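Local coordinates for protein methyltransferase (Bacteroides thetaiotaomicron, PDB 3FQ6) that probably transfers methyl groups, being a domain of a methyltransferase related to the tetrapyrrole (corrin/porphyrin) methylases, at residues L59-F62 with A63-F66; Q33-L36 with K37-E41. All coordinates share one frame; numbering follows the deposited sequence.

Contact 1. Residues L59-F62 with A63-F66; sequences LTQF and AEYF
Phe-62 and Phe-66 sit one turn apart near the C-terminal end of the α-helix 55-66, in the mixed α/β domain of this methylase. The edge of the Phe-66 ring is turned toward the face of Phe-62 in an offset edge-to-face pair, centroids 5.1 Å apart and planes at 70°. Four successive i to i+4 bonds satisfy the carbonyls of Leu-59, Thr-60, Gln-61 and Phe-62; the shortest runs from Phe-66 N to Phe-62 O at 2.7 Å. Three polar side-chain atoms find partners outside 59-66: Thr-60 OG1 bonds back to the carbonyl of Leu-56, Gln-61 OE1 accepts from Arg-32 NE, and Tyr-65 OH makes a weak hydrogen bond with Gln-33 NE2. A chi1 of -152° sends the Gln-61 chain alongside Tyr-65, CG of Gln-61 lying 4.1 Å from Tyr-65 CE1. On the buried side Phe-62 also packs on Phe-48, Leu-36 and Leu-90; cut back to an alanine, it would probably leave the edge of Phe-66 without its aromatic face and open a gap against helix 32-39. Within the ring pair, Phe-66 CE2 stands over the Phe-62 face, 3.3 Å from CD1 of Phe-62.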
ATOM      1  N   LEU A  59       5.096   5.222  -0.095  1.00 36.66           N
ATOM      2  CA  LEU A  59       4.335   5.559   1.109  1.00 36.49           C
ATOM      3  C   LEU A  59       4.367   7.057   1.402  1.00 37.43           C
ATOM      4  O   LEU A  59       3.392   7.612   1.908  1.00 38.29           O
ATOM      5  CB  LEU A  59       4.870   4.807   2.320  1.00 36.25           C
ATOM      6  CG  LEU A  59       4.831   3.291   2.252  1.00 34.48           C
ATOM      7  CD1 LEU A  59       5.468   2.696   3.513  1.00 32.34           C
ATOM      8  CD2 LEU A  59       3.371   2.846   2.056  1.00 31.31           C
ATOM      9  N   THR A  60       5.477   7.715   1.059  1.00 37.88           N
ATOM     10  CA  THR A  60       5.620   9.164   1.256  1.00 38.01           C
ATOM     11  C   THR A  60       4.718   9.916   0.280  1.00 38.30           C
ATOM     12  O   THR A  60       3.917  10.759   0.661  1.00 38.69           O
ATOM     13  CB  THR A  60       7.088   9.557   1.088  1.00 38.32           C
ATOM     14  OG1 THR A  60       7.863   8.769   1.999  1.00 39.25           O
ATOM     15  CG2 THR A  60       7.311  11.038   1.368  1.00 36.70           C
ATOM     16  N   GLN A  61       4.831   9.578  -0.990  1.00 38.40           N
ATOM     17  CA  GLN A  61       3.924  10.110  -1.978  1.00 38.92           C
ATOM     18  C   GLN A  61       2.446   9.856  -1.673  1.00 38.83           C
ATOM     19  O   GLN A  61       1.622  10.732  -1.946  1.00 38.84           O
ATOM     20  CB  GLN A  61       4.252   9.507  -3.312  1.00 39.72           C
ATOM     21  CG  GLN A  61       3.897  10.367  -4.429  1.00 40.78           C
ATOM     22  CD  GLN A  61       4.586   9.937  -5.668  1.00 44.32           C
ATOM     23  OE1 GLN A  61       5.030   8.788  -5.784  1.00 47.74           O
ATOM     24  NE2 GLN A  61       4.680  10.846  -6.627  1.00 47.33           N
ATOM     25  N   PHE A  62       2.116   8.672  -1.133  1.00 38.33           N
ATOM     26  CA  PHE A  62       0.746   8.368  -0.683  1.00 37.29           C
ATOM     27  C   PHE A  62       0.293   9.308   0.438  1.00 37.65           C
ATOM     28  O   PHE A  62      -0.863   9.715   0.459  1.00 37.39           O
ATOM     29  CB  PHE A  62       0.587   6.899  -0.207  1.00 37.26           C
ATOM     30  CG  PHE A  62       0.498   5.865  -1.329  1.00 34.95           C
ATOM     31  CD1 PHE A  62       0.633   6.222  -2.689  1.00 36.83           C
ATOM     32  CD2 PHE A  62       0.351   4.520  -1.017  1.00 34.40           C
ATOM     33  CE1 PHE A  62       0.581   5.265  -3.717  1.00 34.31           C
ATOM     34  CE2 PHE A  62       0.284   3.551  -2.029  1.00 35.17           C
ATOM     35  CZ  PHE A  62       0.402   3.915  -3.381  1.00 34.79           C
ATOM     36  N   ALA A  63       1.177   9.661   1.370  1.00 37.46           N
ATOM     37  CA  ALA A  63       0.759  10.606   2.382  1.00 38.28           C
ATOM     38  C   ALA A  63       0.460  11.957   1.709  1.00 38.70           C
ATOM     39  O   ALA A  63      -0.504  12.628   2.064  1.00 39.39           O
ATOM     40  CB  ALA A  63       1.783  10.739   3.492  1.00 37.99           C
ATOM     41  N   GLU A  64       1.240  12.313   0.693  1.00 38.71           N
ATOM     42  CA  GLU A  64       1.067  13.573  -0.046  1.00 39.25           C
ATOM     43  C   GLU A  64      -0.353  13.590  -0.625  1.00 38.35           C
ATOM     44  O   GLU A  64      -1.132  14.512  -0.400  1.00 38.21           O
ATOM     45  CB  GLU A  64       2.067  13.554  -1.201  1.00 40.33           C
ATOM     46  CG  GLU A  64       2.919  14.740  -1.510  1.00 42.05           C
ATOM     47  CD  GLU A  64       3.951  14.366  -2.591  1.00 45.71           C
ATOM     48  OE1 GLU A  64       3.721  14.653  -3.787  1.00 47.42           O
ATOM     49  OE2 GLU A  64       4.982  13.738  -2.252  1.00 46.56           O
ATOM     50  N   TYR A  65      -0.693  12.525  -1.340  1.00 37.91           N
ATOM     51  CA  TYR A  65      -1.960  12.455  -2.078  1.00 37.82           C
ATOM     52  C   TYR A  65      -3.203  12.024  -1.300  1.00 37.54           C
ATOM     53  O   TYR A  65      -4.289  12.485  -1.590  1.00 37.54           O
ATOM     54  CB  TYR A  65      -1.806  11.586  -3.319  1.00 37.12           C
ATOM     55  CG  TYR A  65      -1.087  12.258  -4.471  1.00 37.43           C
ATOM     56  CD1 TYR A  65       0.291  12.339  -4.493  1.00 35.15           C
ATOM     57  CD2 TYR A  65      -1.794  12.819  -5.546  1.00 35.18           C
ATOM     58  CE1 TYR A  65       0.956  12.946  -5.548  1.00 34.04           C
ATOM     59  CE2 TYR A  65      -1.139  13.404  -6.612  1.00 33.10           C
ATOM     60  CZ  TYR A  65       0.248  13.464  -6.617  1.00 35.56           C
ATOM     61  OH  TYR A  65       0.954  14.080  -7.670  1.00 37.97           O
ATOM     62  N   PHE A  66      -3.031  11.149  -0.324  1.00 38.02           N
ATOM     63  CA  PHE A  66      -4.140  10.535   0.426  1.00 37.96           C
ATOM     64  C   PHE A  66      -4.264  11.059   1.840  1.00 37.23           C
ATOM     65  O   PHE A  66      -5.302  10.857   2.448  1.00 36.36           O
ATOM     66  CB  PHE A  66      -3.980   9.000   0.478  1.00 38.50           C
ATOM     67  CG  PHE A  66      -3.830   8.380  -0.870  1.00 42.00           C
ATOM     68  CD1 PHE A  66      -4.806   8.570  -1.849  1.00 45.67           C
ATOM     69  CD2 PHE A  66      -2.716   7.650  -1.196  1.00 43.79           C
ATOM     70  CE1 PHE A  66      -4.670   8.028  -3.125  1.00 46.38           C
ATOM     71  CE2 PHE A  66      -2.572   7.120  -2.497  1.00 45.56           C
ATOM     72  CZ  PHE A  66      -3.550   7.313  -3.453  1.00 44.77           C
TER

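Contact 2. Residues Q33-L36 with K37-E41; sequences QTRL and KALAE. With SO4 (sulfate ion), chain C.
Gln-33 turns CG away from its own N (chi1 -176°) and stays extended beyond it, while Lys-37 has CG beside its N (chi1 -71°) and bends at chi2, and the two side chains therefore run alongside each other in the same direction. Their closest atoms are Gln-33 NE2 and Lys-37 CE, 4.0 Å apart, a packing contact. The polar ends share a different partner: Gln-33 NE2 hydrogen-bonds, and Lys-37 NZ forms a salt bridge, to one sulfate ion.

Arg-35, bent at chi2 and chi3, carries its guanidinium forward, toward the C-terminal end, to cross Leu-39, where NH2 of Arg-35 lies 3.6 Å from Leu-39 CD2. The charge itself is paired with Glu-23 through a salt bridge from NH2, so the leucine meets a group already held from outside. Leu-39 also leans on the backbone, its CG 3.1 Å from Arg-35 O, the same oxygen that accepts from Leu-39 N at 2.8 Å.

Near the N-terminal end of helix 32-39, O4 of a second sulfate is gripped twice by one residue: Thr-34 N donates to it at 2.8 Å and Thr-34 OG1 at 2.6 Å. The threonine hydroxyl is beside its own N, which lets both donors converge on one oxygen.

Both sulfates probably come from the crystallisation liquor, so no natural ligand is implied. A backbone N-H and a hydroxyl meeting an anion is the familiar way the first turn of a helix binds one, here on helix 32-39 of the β-α-β unit that links strands 20-24 and 45-50.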
ATOM      1  N   GLN A  33       1.070  10.223 -11.976  1.00 41.94           N
ATOM      2  CA  GLN A  33       0.423  11.279 -11.220  1.00 42.24           C
ATOM      3  C   GLN A  33      -1.054  11.273 -11.568  1.00 42.07           C
ATOM      4  O   GLN A  33      -1.895  11.508 -10.694  1.00 42.36           O
ATOM      5  CB  GLN A  33       1.071  12.636 -11.554  1.00 42.61           C
ATOM      6  CG  GLN A  33       0.528  13.796 -10.746  1.00 44.38           C
ATOM      7  CD  GLN A  33       0.966  15.156 -11.250  1.00 47.82           C
ATOM      8  OE1 GLN A  33       1.174  15.377 -12.458  1.00 49.53           O
ATOM      9  NE2 GLN A  33       1.087  16.097 -10.322  1.00 49.01           N
ATOM     10  N   THR A  34      -1.340  10.999 -12.847  1.00 41.23           N
ATOM     11  CA  THR A  34      -2.676  10.765 -13.343  1.00 40.85           C
ATOM     12  C   THR A  34      -3.394   9.699 -12.509  1.00 41.35           C
ATOM     13  O   THR A  34      -4.553   9.897 -12.107  1.00 40.99           O
ATOM     14  CB  THR A  34      -2.610  10.324 -14.797  1.00 40.65           C
ATOM     15  OG1 THR A  34      -2.252  11.449 -15.595  1.00 41.18           O
ATOM     16  CG2 THR A  34      -3.935   9.773 -15.293  1.00 40.35           C
ATOM     17  N   ARG A  35      -2.715   8.573 -12.262  1.00 41.56           N
ATOM     18  CA  ARG A  35      -3.298   7.488 -11.472  1.00 42.08           C
ATOM     19  C   ARG A  35      -3.503   8.007 -10.042  1.00 42.17           C
ATOM     20  O   ARG A  35      -4.585   7.849  -9.449  1.00 42.48           O
ATOM     21  CB  ARG A  35      -2.429   6.208 -11.477  1.00 42.18           C
ATOM     22  CG  ARG A  35      -2.190   5.518 -12.851  1.00 43.20           C
ATOM     23  CD  ARG A  35      -3.391   4.848 -13.469  1.00 44.22           C
ATOM     24  NE  ARG A  35      -4.174   4.159 -12.453  1.00 51.41           N
ATOM     25  CZ  ARG A  35      -5.463   4.398 -12.190  1.00 53.51           C
ATOM     26  NH1 ARG A  35      -6.146   5.288 -12.908  1.00 52.64           N
ATOM     27  NH2 ARG A  35      -6.083   3.734 -11.216  1.00 53.00           N
ATOM     28  N   LEU A  36      -2.481   8.669  -9.508  1.00 41.36           N
ATOM     29  CA  LEU A  36      -2.579   9.184  -8.159  1.00 40.71           C
ATOM     30  C   LEU A  36      -3.716  10.171  -8.004  1.00 40.72           C
ATOM     31  O   LEU A  36      -4.408  10.125  -6.989  1.00 41.22           O
ATOM     32  CB  LEU A  36      -1.272   9.817  -7.697  1.00 40.76           C
ATOM     33  CG  LEU A  36      -0.087   8.877  -7.492  1.00 39.45           C
ATOM     34  CD1 LEU A  36       1.149   9.682  -7.653  1.00 38.21           C
ATOM     35  CD2 LEU A  36      -0.129   8.215  -6.144  1.00 38.34           C
ATOM     36  N   LYS A  37      -3.923  11.047  -8.986  1.00 39.72           N
ATOM     37  CA  LYS A  37      -4.994  12.032  -8.879  1.00 39.77           C
ATOM     38  C   LYS A  37      -6.372  11.369  -8.857  1.00 39.88           C
ATOM     39  O   LYS A  37      -7.217  11.701  -8.022  1.00 39.95           O
ATOM     40  CB  LYS A  37      -4.902  13.109  -9.967  1.00 39.70           C
ATOM     41  CG  LYS A  37      -3.737  14.075  -9.764  1.00 39.60           C
ATOM     42  CD  LYS A  37      -4.034  15.478 -10.303  1.00 39.41           C
ATOM     43  CE  LYS A  37      -2.868  16.416  -9.989  1.00 41.20           C
ATOM     44  NZ  LYS A  37      -3.065  17.892 -10.272  1.00 42.59           N
ATOM     45  N   ALA A  38      -6.572  10.407  -9.758  1.00 40.08           N
ATOM     46  CA  ALA A  38      -7.800   9.613  -9.819  1.00 39.76           C
ATOM     47  C   ALA A  38      -8.012   8.807  -8.533  1.00 40.01           C
ATOM     48  O   ALA A  38      -9.156   8.702  -8.038  1.00 39.96           O
ATOM     49  CB  ALA A  38      -7.767   8.691 -11.032  1.00 39.04           C
ATOM     50  N   LEU A  39      -6.918   8.252  -7.996  1.00 39.60           N
ATOM     51  CA  LEU A  39      -7.000   7.411  -6.799  1.00 39.82           C
ATOM     52  C   LEU A  39      -7.238   8.214  -5.524  1.00 39.89           C
ATOM     53  O   LEU A  39      -7.735   7.668  -4.548  1.00 40.50           O
ATOM     54  CB  LEU A  39      -5.768   6.513  -6.632  1.00 39.71           C
ATOM     55  CG  LEU A  39      -5.472   5.443  -7.677  1.00 38.82           C
ATOM     56  CD1 LEU A  39      -4.054   4.990  -7.477  1.00 40.96           C
ATOM     57  CD2 LEU A  39      -6.413   4.253  -7.631  1.00 37.83           C
ATOM     58  N   ALA A  40      -6.914   9.503  -5.545  1.00 40.19           N
ATOM     59  CA  ALA A  40      -7.173  10.433  -4.423  1.00 40.45           C
ATOM     60  C   ALA A  40      -8.647  10.600  -4.112  1.00 41.25           C
ATOM     61  O   ALA A  40      -9.015  10.955  -2.984  1.00 41.26           O
ATOM     62  CB  ALA A  40      -6.585  11.806  -4.719  1.00 40.44           C
ATOM     63  N   GLU A  41      -9.489  10.378  -5.115  1.00 41.64           N
ATOM     64  CA  GLU A  41     -10.934  10.525  -4.929  1.00 42.56           C
ATOM     65  C   GLU A  41     -11.642   9.215  -4.544  1.00 42.30           C
ATOM     66  O   GLU A  41     -12.813   9.227  -4.131  1.00 42.49           O
ATOM     67  CB  GLU A  41     -11.583  11.143  -6.179  1.00 42.86           C
ATOM     68  CG  GLU A  41     -11.211  12.631  -6.397  1.00 45.70           C
ATOM     69  CD  GLU A  41     -11.548  13.520  -5.176  1.00 48.62           C
ATOM     70  OE1 GLU A  41     -10.793  13.506  -4.166  1.00 50.74           O
ATOM     71  OE2 GLU A  41     -12.570  14.233  -5.234  1.00 47.82           O
TER
HETATM   72  S   SO4 C   1       1.440  12.117 -15.604  0.60 66.31           S
HETATM   73  O1  SO4 C   1       0.915  13.440 -15.888  0.60 63.11           O
HETATM   74  O2  SO4 C   1       1.954  11.517 -16.837  0.60 62.99           O
HETATM   75  O3  SO4 C   1       2.482  12.170 -14.567  0.60 61.98           O
HETATM   76  O4  SO4 C   1       0.316  11.309 -15.141  0.60 64.47           O

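Contacts 1 and 2 each lie within a single helix, 55-66 and 32-39, and the two helices pack against each other with the contact centres about 11 Å apart. Contact 1 is the more interior, its centre about 10 Å from the centre of the chain against 14 Å, and it is carried by aromatic packing. Contact 2 is mostly at the surface, where polar chains and sulfate dominate, though Leu-36 and Leu-39 turn inward. Where the helices meet, Tyr-65 CD2 lies 3.7 Å from Leu-36 CB, while Phe-66 CE1 comes 3.4 Å from the backbone O of Leu-39. Residues 33-41 precede 59-66 in the chain, with strand 45-50 between the helices.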